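Local coordinates for protein inactive Zymogen C11 Protease (Parabacteroides distasonis, PDB 6MZO) that belongs to the clostripain family of peptidases and probably cleaves peptide bonds once activated, being captured here as an inactive zymogen, at residues H247-E251 with S252-A256; V257-S260 with E261-I264; D280-S283 with R284-E288; E345-D349 with L350-K354. One frame throughout, in Å; residues are numbered along the deposited sequence.

Interaction 1 of 4, residues H247-E251 with S252-A256; sequences HDKTE and SDLFA
F255 presents one face of its ring to the backbone carbonyl of E251: E251 O stands 3.2 Å above the ring plane, offset toward the rim. The carboxylate of E251 lies alongside the same ring, tilted 50° from it, and OE1 comes 3.6 Å from F255 CE2. The two side chains run the same way because both have CG anti to the carbonyl carbon, one helical turn apart. The other flat group, the carboxylate of D253, is met from above its plane rather than at its rim, by the backbone N of T250 at 2.9 Å from OD2. T250 returns the bond, its OG1 accepting from D253 N at 3.0 Å and nearly straight, 167° at the hydrogen. This reciprocal pair is a capping box: the T250 hydroxyl takes the N-H of D253, which has no helical carbonyl behind it, while D253 takes the N-H of the N-cap residue itself. Threonine suits the N-cap because its hydroxyl sits on a short branch, and with chi1 65° OG1 sits between the backbone N and the carbonyl carbon, facing D253 N. The short aspartate side chain, three residues on, reaches T250 N. The helical bonds follow, L254 N to T250 O and F255 N to E251 O. K249 CB rests on L254 CD2 at 3.8 Å, while the K249 ammonium salt-bridges D248 OD1 and also bonds to L245 O. The contact lies at the surface, where the chain leaves helix 235-246 and enters helix 251-255; buried L254 packs on L285, and F255 leans on E338.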
loop_
_atom_site.group_PDB
_atom_site.type_symbol
_atom_site.label_atom_id
_atom_site.label_comp_id
_atom_site.label_asym_id
_atom_site.label_seq_id
_atom_site.Cartn_x
_atom_site.Cartn_y
_atom_site.Cartn_z
ATOM N N HIS A 247 0.519 21.960 13.901
ATOM C CA HIS A 247 0.230 21.858 15.339
ATOM C C HIS A 247 -0.435 23.123 15.885
ATOM O O HIS A 247 -0.961 23.111 17.032
ATOM C CB HIS A 247 1.507 21.531 16.140
ATOM C CG HIS A 247 2.434 22.695 16.314
ATOM N ND1 HIS A 247 2.715 23.592 15.305
ATOM C CD2 HIS A 247 3.118 23.130 17.394
ATOM C CE1 HIS A 247 3.530 24.526 15.753
ATOM N NE2 HIS A 247 3.777 24.278 17.024
ATOM N N ASP A 248 -0.446 24.221 15.119
ATOM C CA ASP A 248 -1.034 25.454 15.627
ATOM C C ASP A 248 -2.237 25.887 14.801
ATOM O O ASP A 248 -2.700 27.064 14.861
ATOM C CB ASP A 248 0.026 26.573 15.703
ATOM C CG ASP A 248 0.551 27.010 14.337
ATOM O OD1 ASP A 248 0.373 26.288 13.336
ATOM O OD2 ASP A 248 1.126 28.127 14.279
ATOM N N LYS A 249 -2.768 24.951 14.030
ATOM C CA LYS A 249 -3.898 25.297 13.132
ATOM C C LYS A 249 -5.187 24.906 13.869
ATOM O O LYS A 249 -5.306 23.751 14.327
ATOM C CB LYS A 249 -3.807 24.569 11.771
ATOM C CG LYS A 249 -2.564 24.954 10.892
ATOM C CD LYS A 249 -2.683 26.433 10.540
ATOM C CE LYS A 249 -1.412 26.941 9.795
ATOM N NZ LYS A 249 -0.080 26.821 10.530
ATOM N N THR A 250 -6.114 25.837 13.968
ATOM C CA THR A 250 -7.392 25.484 14.567
ATOM C C THR A 250 -8.276 24.747 13.538
ATOM O O THR A 250 -7.996 24.760 12.326
ATOM C CB THR A 250 -8.158 26.716 15.051
ATOM O OG1 THR A 250 -8.496 27.517 13.905
ATOM C CG2 THR A 250 -7.330 27.548 16.084
ATOM N N GLU A 251 -9.341 24.097 14.012
ATOM C CA GLU A 251 -10.280 23.497 13.085
ATOM C C GLU A 251 -10.768 24.537 12.090
ATOM O O GLU A 251 -10.845 24.250 10.890
ATOM C CB GLU A 251 -11.496 22.877 13.807
ATOM C CG GLU A 251 -11.298 21.478 14.322
ATOM C CD GLU A 251 -12.618 20.718 14.412
ATOM O OE1 GLU A 251 -13.677 21.385 14.495
ATOM O OE2 GLU A 251 -12.589 19.461 14.359
ATOM N N SER A 252 -11.053 25.751 12.566
ATOM C CA SER A 252 -11.531 26.768 11.636
ATOM C C SER A 252 -10.474 27.115 10.568
ATOM O O SER A 252 -10.792 27.272 9.375
ATOM C CB SER A 252 -11.970 28.051 12.388
ATOM O OG SER A 252 -13.109 27.789 13.217
ATOM N N ASP A 253 -9.210 27.193 10.965
ATOM C CA ASP A 253 -8.111 27.342 9.973
ATOM C C ASP A 253 -8.091 26.203 8.925
ATOM O O ASP A 253 -7.884 26.435 7.738
ATOM C CB ASP A 253 -6.738 27.354 10.664
ATOM C CG ASP A 253 -6.539 28.502 11.629
ATOM O OD1 ASP A 253 -7.191 29.580 11.499
ATOM O OD2 ASP A 253 -5.679 28.346 12.526
ATOM N N LEU A 254 -8.247 24.962 9.372
ATOM C CA LEU A 254 -8.203 23.833 8.463
ATOM C C LEU A 254 -9.378 23.861 7.483
ATOM O O LEU A 254 -9.238 23.591 6.281
ATOM C CB LEU A 254 -8.203 22.512 9.259
ATOM C CG LEU A 254 -6.986 22.449 10.165
ATOM C CD1 LEU A 254 -7.187 21.215 11.115
ATOM C CD2 LEU A 254 -5.678 22.230 9.385
ATOM N N PHE A 255 -10.527 24.216 8.024
ATOM C CA PHE A 255 -11.749 24.155 7.245
ATOM C C PHE A 255 -11.782 25.263 6.210
ATOM O O PHE A 255 -12.536 25.193 5.237
ATOM C CB PHE A 255 -12.979 24.269 8.159
ATOM C CG PHE A 255 -13.197 23.061 9.083
ATOM C CD1 PHE A 255 -12.506 21.859 8.888
ATOM C CD2 PHE A 255 -14.084 23.158 10.129
ATOM C CE1 PHE A 255 -12.732 20.811 9.741
ATOM C CE2 PHE A 255 -14.340 22.096 10.985
ATOM C CZ PHE A 255 -13.656 20.908 10.789
ATOM N N ALA A 256 -10.975 26.289 6.405
ATOM C CA ALA A 256 -10.876 27.363 5.418
ATOM C C ALA A 256 -10.115 26.965 4.131
ATOM O O ALA A 256 -10.188 27.669 3.094
ATOM C CB ALA A 256 -10.222 28.618 6.074
#

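Interaction 2 of 4, residues V257-S260 with E261-I264; sequences VPVS and ELQI
L262 and V259 meet through methyl groups, L262 CD1 lying 4.1 Å from V259 CG1 as the two side chains cross at a slant. V257 adds CG1 at 4.3 Å from the same CD1, so one branch of the leucine is shared by two valines. With CG anti to the carbonyl carbon (chi1 -67°), L262 is directed back over the turn it has just completed. On the outer side P258 CG packs 3.7 Å from E261 CG: the bent glutamate chain lays its aliphatic part against the proline ring, leaving the carboxylate at the exposed surface its charge suits. These contacts are set by a short 3-10 turn, in which each N-H reaches the carbonyl three residues earlier. E261 N bonds to P258 O at 3.0 Å and L262 N to V259 O at 3.0 Å. Proline can stand here because the turn uses its carbonyl and needs no N-H from it. Were L262 cut back to alanine, the CG1 methyls of V257 and V259 would probably lose their shared partner and a gap would open beside Y276. Further out, V257 touches Y281 and L285, while V259 touches Y276 and V335. Beyond the turn the chain straightens at Q263, whose NE2 reaches I264 O in the carbonyl plane at 2.9 Å and also P324 O, and whose OE1 accepts from the backbone N of N326 and K327.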
loop_
_atom_site.group_PDB
_atom_site.type_symbol
_atom_site.label_atom_id
_atom_site.label_comp_id
_atom_site.label_asym_id
_atom_site.label_seq_id
_atom_site.Cartn_x
_atom_site.Cartn_y
_atom_site.Cartn_z
ATOM N N VAL A 257 -9.402 25.848 4.139
ATOM C CA VAL A 257 -8.755 25.402 2.919
ATOM C C VAL A 257 -9.792 24.919 1.911
ATOM O O VAL A 257 -10.557 24.004 2.219
ATOM C CB VAL A 257 -7.783 24.253 3.180
ATOM C CG1 VAL A 257 -7.224 23.710 1.855
ATOM C CG2 VAL A 257 -6.717 24.648 4.226
ATOM N N PRO A 258 -9.789 25.484 0.697
ATOM C CA PRO A 258 -10.827 25.085 -0.268
ATOM C C PRO A 258 -10.455 23.837 -1.084
ATOM O O PRO A 258 -9.611 23.869 -1.991
ATOM C CB PRO A 258 -10.943 26.324 -1.177
ATOM C CG PRO A 258 -9.543 26.870 -1.241
ATOM C CD PRO A 258 -8.869 26.499 0.131
ATOM N N VAL A 259 -11.115 22.724 -0.781
ATOM C CA VAL A 259 -10.750 21.482 -1.473
ATOM C C VAL A 259 -11.033 21.511 -2.968
ATOM O O VAL A 259 -10.474 20.728 -3.709
ATOM C CB VAL A 259 -11.440 20.243 -0.909
ATOM C CG1 VAL A 259 -10.987 20.024 0.522
ATOM C CG2 VAL A 259 -12.954 20.383 -1.036
ATOM N N SER A 260 -11.929 22.393 -3.387
ATOM C CA SER A 260 -12.280 22.491 -4.798
ATOM C C SER A 260 -11.096 22.950 -5.650
ATOM O O SER A 260 -11.093 22.769 -6.876
ATOM C CB SER A 260 -13.448 23.446 -4.947
ATOM O OG SER A 260 -13.027 24.755 -4.593
ATOM N N GLU A 261 -10.065 23.475 -4.966
ATOM C CA GLU A 261 -8.839 23.952 -5.600
ATOM C C GLU A 261 -7.732 22.894 -5.569
ATOM O O GLU A 261 -6.686 23.095 -6.190
ATOM C CB GLU A 261 -8.299 25.197 -4.887
ATOM C CG GLU A 261 -9.260 26.358 -4.858
ATOM C CD GLU A 261 -9.628 26.751 -6.236
ATOM O OE1 GLU A 261 -8.717 27.102 -7.011
ATOM O OE2 GLU A 261 -10.824 26.657 -6.559
ATOM N N LEU A 262 -7.942 21.807 -4.821
ATOM C CA LEU A 262 -6.852 20.857 -4.578
ATOM C C LEU A 262 -6.795 19.729 -5.586
ATOM O O LEU A 262 -7.817 19.325 -6.119
ATOM C CB LEU A 262 -6.981 20.195 -3.197
ATOM C CG LEU A 262 -6.787 21.104 -1.993
ATOM C CD1 LEU A 262 -7.055 20.291 -0.681
ATOM C CD2 LEU A 262 -5.367 21.662 -2.019
ATOM N N GLN A 263 -5.588 19.177 -5.813
ATOM C CA GLN A 263 -5.468 18.035 -6.667
ATOM C C GLN A 263 -6.108 16.806 -5.997
ATOM O O GLN A 263 -5.673 16.359 -4.946
ATOM C CB GLN A 263 -3.978 17.734 -6.970
ATOM C CG GLN A 263 -3.697 16.337 -7.591
ATOM C CD GLN A 263 -4.135 16.219 -9.014
ATOM O OE1 GLN A 263 -3.731 17.012 -9.873
ATOM N NE2 GLN A 263 -4.976 15.251 -9.299
ATOM N N ILE A 264 -7.111 16.245 -6.653
ATOM C CA ILE A 264 -7.753 15.036 -6.093
ATOM C C ILE A 264 -6.815 13.820 -6.113
ATOM O O ILE A 264 -6.092 13.641 -7.103
ATOM C CB ILE A 264 -9.024 14.694 -6.902
ATOM C CG1 ILE A 264 -10.072 15.703 -6.605
ATOM C CG2 ILE A 264 -9.581 13.274 -6.533
ATOM C CD1 ILE A 264 -11.177 15.645 -7.653
#

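Interaction 3 of 4, residues D280-S283 with R284-E288; sequences DYVS and RLATE
R284 and D280 form the charged part of the contact, a salt bridge one helical turn apart. NH2 of R284 gives a nearly straight bond of 2.9 Å to D280 OD1, meeting it on the syn side and in the guanidinium plane, although the two flat groups are tilted 52° apart. NE adds weak, longer bonds to that oxygen and to D280 O. With CG beside the backbone N, a bend at chi2 (-48°) folds the arginine back along the helix to reach them. D280 OD2 accepts from Q263 N, so its carboxylate serves two parts of the chain. A lysine in place of R284 would probably lose the flat, two-nitrogen hold on D280, leaving that buried carboxylate less firmly fixed in rotation.

Backbone bonds carry the chain on from D280-S283. R284 N and L285 N turn back to carbonyls three residues earlier, the tighter, 3-10-like spacing often seen toward the C-terminal end of a helix, whereas A286 N reaches V282 O at 2.8 Å, giving that oxygen two donors. S283 OG donates to D280 O at 2.7 Å, as helical serines often do. One water donates to both S283 O and A286 O, bridging the carbonyls.

Apolar contacts complete the account. L285 CD1 lies 3.8 Å from Y281 CZ, meeting the ring obliquely, and A286 CB is 4.0 Å from V282 CG1, where alanine's one methyl fits. V282 and L285 also touch L245 and F246 of helix 235-246, while S283 and A286 rest on Y291 of helix 288-301.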
loop_
_atom_site.group_PDB
_atom_site.type_symbol
_atom_site.label_atom_id
_atom_site.label_comp_id
_atom_site.label_asym_id
_atom_site.label_seq_id
_atom_site.Cartn_x
_atom_site.Cartn_y
_atom_site.Cartn_z
ATOM N N ASP A 280 0.259 19.574 -2.328
ATOM C CA ASP A 280 -0.710 20.579 -2.664
ATOM C C ASP A 280 -1.418 21.088 -1.399
ATOM O O ASP A 280 -1.501 22.250 -1.186
ATOM C CB ASP A 280 -1.692 20.035 -3.683
ATOM C CG ASP A 280 -2.483 21.119 -4.398
ATOM O OD1 ASP A 280 -2.125 22.264 -4.298
ATOM O OD2 ASP A 280 -3.443 20.767 -5.042
ATOM N N TYR A 281 -1.889 20.178 -0.574
ATOM C CA TYR A 281 -2.551 20.558 0.660
ATOM C C TYR A 281 -1.632 21.374 1.552
ATOM O O TYR A 281 -1.975 22.424 1.998
ATOM C CB TYR A 281 -3.019 19.324 1.405
ATOM C CG TYR A 281 -3.717 19.588 2.709
ATOM C CD1 TYR A 281 -4.689 20.541 2.802
ATOM C CD2 TYR A 281 -3.410 18.864 3.823
ATOM C CE1 TYR A 281 -5.333 20.778 3.996
ATOM C CE2 TYR A 281 -4.047 19.082 5.014
ATOM C CZ TYR A 281 -5.008 20.043 5.083
ATOM O OH TYR A 281 -5.640 20.270 6.250
ATOM N N VAL A 282 -0.460 20.850 1.818
ATOM C CA VAL A 282 0.494 21.557 2.670
ATOM C C VAL A 282 0.827 22.942 2.124
ATOM O O VAL A 282 0.925 23.925 2.904
ATOM C CB VAL A 282 1.845 20.676 2.853
ATOM C CG1 VAL A 282 2.971 21.553 3.370
ATOM C CG2 VAL A 282 1.573 19.533 3.794
ATOM N N SER A 283 0.895 23.084 0.795
ATOM C CA SER A 283 1.189 24.397 0.216
ATOM C C SER A 283 0.108 25.472 0.543
ATOM O O SER A 283 0.383 26.675 0.494
ATOM C CB SER A 283 1.371 24.282 -1.331
ATOM O OG SER A 283 0.080 24.240 -1.952
ATOM N N ARG A 284 -1.095 25.038 0.936
ATOM C CA ARG A 284 -2.180 25.953 1.327
ATOM C C ARG A 284 -2.095 26.446 2.756
ATOM O O ARG A 284 -2.752 27.419 3.126
ATOM C CB ARG A 284 -3.558 25.299 1.188
ATOM C CG ARG A 284 -3.858 24.630 -0.128
ATOM C CD ARG A 284 -3.511 25.515 -1.240
ATOM N NE ARG A 284 -3.434 24.791 -2.505
ATOM C CZ ARG A 284 -4.106 25.134 -3.604
ATOM N NH1 ARG A 284 -4.918 26.223 -3.588
ATOM N NH2 ARG A 284 -3.971 24.406 -4.703
ATOM N N LEU A 285 -1.290 25.799 3.560
ATOM C CA LEU A 285 -1.208 26.083 4.992
ATOM C C LEU A 285 0.172 26.561 5.415
ATOM O O LEU A 285 0.282 27.381 6.342
ATOM C CB LEU A 285 -1.556 24.835 5.786
ATOM C CG LEU A 285 -3.045 24.437 5.742
ATOM C CD1 LEU A 285 -3.207 23.081 6.385
ATOM C CD2 LEU A 285 -3.906 25.461 6.515
ATOM N N ALA A 286 1.212 26.039 4.749
ATOM C CA ALA A 286 2.594 26.373 5.135
ATOM C C ALA A 286 3.023 27.777 4.803
ATOM O O ALA A 286 2.670 28.341 3.754
ATOM C CB ALA A 286 3.581 25.382 4.440
ATOM N N THR A 287 3.855 28.350 5.677
ATOM C CA THR A 287 4.601 29.548 5.334
ATOM C C THR A 287 5.637 29.132 4.260
ATOM O O THR A 287 5.804 27.964 4.004
ATOM C CB THR A 287 5.337 30.142 6.531
ATOM O OG1 THR A 287 6.306 29.176 6.993
ATOM C CG2 THR A 287 4.374 30.454 7.627
ATOM N N GLU A 288 6.262 30.112 3.611
ATOM C CA GLU A 288 7.240 29.798 2.582
ATOM C C GLU A 288 8.371 28.986 3.182
ATOM O O GLU A 288 8.819 27.998 2.592
ATOM C CB GLU A 288 7.782 31.053 1.938
ATOM C CG GLU A 288 8.723 30.771 0.771
ATOM C CD GLU A 288 9.405 32.039 0.301
ATOM O OE1 GLU A 288 10.634 32.012 0.027
ATOM O OE2 GLU A 288 8.703 33.084 0.242
HETATM O O HOH W 1 3.120 27.299 1.018
#

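Interaction 4 of 4, residues E345-D349 with L350-K354; sequences EWYKD and LEWYK
Y347 and L350 make the closest apolar touch here, L350 CD1 lying 3.5 Å from Y347 CD1 with the side chains at about a right angle. The tyrosine ring is also met by Y353, whose CD1 is 3.8 Å from Y347 CD2; the two rings are inclined at 69° and meet obliquely. Having CG anti to the backbone N (chi1 -164°), Y347 runs alongside W352, and its OH lies 3.4 Å from W352 CD1. That hydroxyl bonds to E169 OE2, so tyrosine supplies both a flat packing surface and a polar end. L350, at the N-cap of the next helix, has no side-chain hydroxyl to cap with and spends its bulk on the core instead, CD1 also reaching W346 CH2 at 4.2 Å. The type I turn from Y347 to L350 brings this about, closed by L350 N to Y347 O at 3.0 Å.

The solvent side is built from long exposed chains. K348, its chain extended, lays CG over one face of the Y353 ring, 4.0 Å from the centroid, a CH-pi contact that leaves its ammonium to a long, weak ion pair with E251. K354 stretches across the turn instead: CE passes 3.4 Å from D349 O, and a water joins that oxygen to NZ. Lysine fits both places, with apolar methylenes on the protein and a charged end outward.

The turn joins helix 341-347 to helix 351-357, with L350 set against helix 143-150 and W352 between helix 168-173 and helix 235-246.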
loop_
_atom_site.group_PDB
_atom_site.type_symbol
_atom_site.label_atom_id
_atom_site.label_comp_id
_atom_site.label_asym_id
_atom_site.label_seq_id
_atom_site.Cartn_x
_atom_site.Cartn_y
_atom_site.Cartn_z
ATOM N N GLU A 345 -13.543 13.085 13.104
ATOM C CA GLU A 345 -13.403 12.527 14.440
ATOM C C GLU A 345 -12.684 11.135 14.375
ATOM O O GLU A 345 -11.804 10.858 15.188
ATOM C CB GLU A 345 -14.767 12.454 15.143
ATOM C CG GLU A 345 -15.553 11.195 14.918
ATOM C CD GLU A 345 -16.923 11.223 15.603
ATOM O OE1 GLU A 345 -17.573 12.304 15.653
ATOM O OE2 GLU A 345 -17.321 10.147 16.112
ATOM N N TRP A 346 -13.010 10.312 13.383
ATOM C CA TRP A 346 -12.285 9.064 13.143
ATOM C C TRP A 346 -10.784 9.303 12.970
ATOM O O TRP A 346 -9.955 8.575 13.512
ATOM C CB TRP A 346 -12.850 8.370 11.889
ATOM C CG TRP A 346 -12.093 7.202 11.456
ATOM C CD1 TRP A 346 -12.220 5.917 11.925
ATOM C CD2 TRP A 346 -11.097 7.172 10.466
ATOM N NE1 TRP A 346 -11.329 5.095 11.289
ATOM C CE2 TRP A 346 -10.632 5.840 10.376
ATOM C CE3 TRP A 346 -10.534 8.146 9.626
ATOM C CZ2 TRP A 346 -9.628 5.458 9.481
ATOM C CZ3 TRP A 346 -9.510 7.747 8.735
ATOM C CH2 TRP A 346 -9.086 6.418 8.687
ATOM N N TYR A 347 -10.454 10.337 12.224
ATOM C CA TYR A 347 -9.082 10.640 11.930
ATOM C C TYR A 347 -8.253 10.869 13.168
ATOM O O TYR A 347 -7.052 10.644 13.140
ATOM C CB TYR A 347 -9.024 11.881 11.052
ATOM C CG TYR A 347 -7.716 12.108 10.350
ATOM C CD1 TYR A 347 -7.229 11.226 9.352
ATOM C CD2 TYR A 347 -6.982 13.226 10.677
ATOM C CE1 TYR A 347 -6.035 11.519 8.662
ATOM C CE2 TYR A 347 -5.792 13.528 10.028
ATOM C CZ TYR A 347 -5.321 12.657 9.039
ATOM O OH TYR A 347 -4.168 13.009 8.432
ATOM N N LYS A 348 -8.902 11.333 14.245
ATOM C CA LYS A 348 -8.189 11.714 15.472
ATOM C C LYS A 348 -7.535 10.537 16.199
ATOM O O LYS A 348 -6.642 10.734 17.027
ATOM C CB LYS A 348 -9.123 12.485 16.405
ATOM C CG LYS A 348 -9.479 13.870 15.787
ATOM C CD LYS A 348 -10.433 14.680 16.685
ATOM C CE LYS A 348 -10.599 16.070 16.112
ATOM N NZ LYS A 348 -11.759 16.798 16.711
ATOM N N ASP A 349 -7.887 9.321 15.812
ATOM C CA ASP A 349 -7.251 8.187 16.440
ATOM C C ASP A 349 -6.011 7.746 15.690
ATOM O O ASP A 349 -5.339 6.829 16.160
ATOM C CB ASP A 349 -8.208 7.025 16.534
ATOM C CG ASP A 349 -9.338 7.286 17.522
ATOM O OD1 ASP A 349 -9.057 7.869 18.591
ATOM O OD2 ASP A 349 -10.484 6.926 17.195
ATOM N N LEU A 350 -5.717 8.321 14.514
ATOM C CA LEU A 350 -4.479 7.890 13.797
ATOM C C LEU A 350 -3.190 8.449 14.415
ATOM O O LEU A 350 -3.147 9.590 14.877
ATOM C CB LEU A 350 -4.538 8.350 12.344
ATOM C CG LEU A 350 -5.611 7.644 11.533
ATOM C CD1 LEU A 350 -5.576 8.218 10.150
ATOM C CD2 LEU A 350 -5.320 6.168 11.496
ATOM N N GLU A 351 -2.118 7.655 14.396
ATOM C CA GLU A 351 -0.864 8.107 14.925
ATOM C C GLU A 351 -0.350 9.392 14.266
ATOM O O GLU A 351 0.187 10.277 14.953
ATOM C CB GLU A 351 0.187 6.996 14.739
ATOM C CG GLU A 351 1.470 7.227 15.482
ATOM C CD GLU A 351 2.453 6.058 15.302
ATOM O OE1 GLU A 351 2.108 5.091 14.593
ATOM O OE2 GLU A 351 3.541 6.072 15.939
ATOM N N TRP A 352 -0.491 9.486 12.945
ATOM C CA TRP A 352 -0.096 10.711 12.241
ATOM C C TRP A 352 -0.809 11.950 12.831
ATOM O O TRP A 352 -0.185 12.965 13.107
ATOM C CB TRP A 352 -0.379 10.582 10.732
ATOM C CG TRP A 352 -0.089 11.852 9.959
ATOM C CD1 TRP A 352 -0.994 12.809 9.634
ATOM C CD2 TRP A 352 1.180 12.258 9.417
ATOM N NE1 TRP A 352 -0.351 13.840 8.906
ATOM C CE2 TRP A 352 0.976 13.505 8.754
ATOM C CE3 TRP A 352 2.456 11.706 9.451
ATOM C CZ2 TRP A 352 2.021 14.213 8.138
ATOM C CZ3 TRP A 352 3.499 12.374 8.800
ATOM C CH2 TRP A 352 3.273 13.629 8.183
ATOM N N TYR A 353 -2.113 11.898 13.003
ATOM C CA TYR A 353 -2.809 13.021 13.607
ATOM C C TYR A 353 -2.279 13.396 14.997
ATOM O O TYR A 353 -2.071 14.571 15.297
ATOM C CB TYR A 353 -4.300 12.714 13.699
ATOM C CG TYR A 353 -5.059 13.848 14.365
ATOM C CD1 TYR A 353 -5.426 14.981 13.624
ATOM C CD2 TYR A 353 -5.334 13.823 15.700
ATOM C CE1 TYR A 353 -6.094 16.035 14.235
ATOM C CE2 TYR A 353 -6.022 14.897 16.325
ATOM C CZ TYR A 353 -6.381 15.983 15.566
ATOM O OH TYR A 353 -7.062 17.027 16.220
ATOM N N LYS A 354 -2.120 12.400 15.874
ATOM C CA LYS A 354 -1.650 12.655 17.199
ATOM C C LYS A 354 -0.274 13.312 17.225
ATOM O O LYS A 354 -0.036 14.254 18.009
ATOM C CB LYS A 354 -1.627 11.340 17.989
ATOM C CG LYS A 354 -3.017 10.713 18.119
ATOM C CD LYS A 354 -2.921 9.357 18.850
ATOM C CE LYS A 354 -4.260 8.600 18.868
ATOM N NZ LYS A 354 -4.012 7.219 19.454
HETATM O O HOH W 2 -2.723 5.387 17.385
#

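In the fold
Following the chain, interaction 1 turns it from helix 235-246 into helix 251-255, and interaction 2 follows at once, tightening the loop that leads to strand 275-277. Interaction 3 ends helix 278-283 on the way to helix 288-301, and interaction 4 joins the last two helices. All four are local and in series; none nests in or crosses another. In space interactions 1, 2 and 3 lie close together, with 3 touching both others: L254 of interaction 1 packs on Y281 and L285 of interaction 3, and Q263 N of interaction 2 bonds to D280 there. Interaction 4 approaches interaction 1 through K348 and E251, while interactions 2 and 4 stay about 12 Å apart at their nearest atoms.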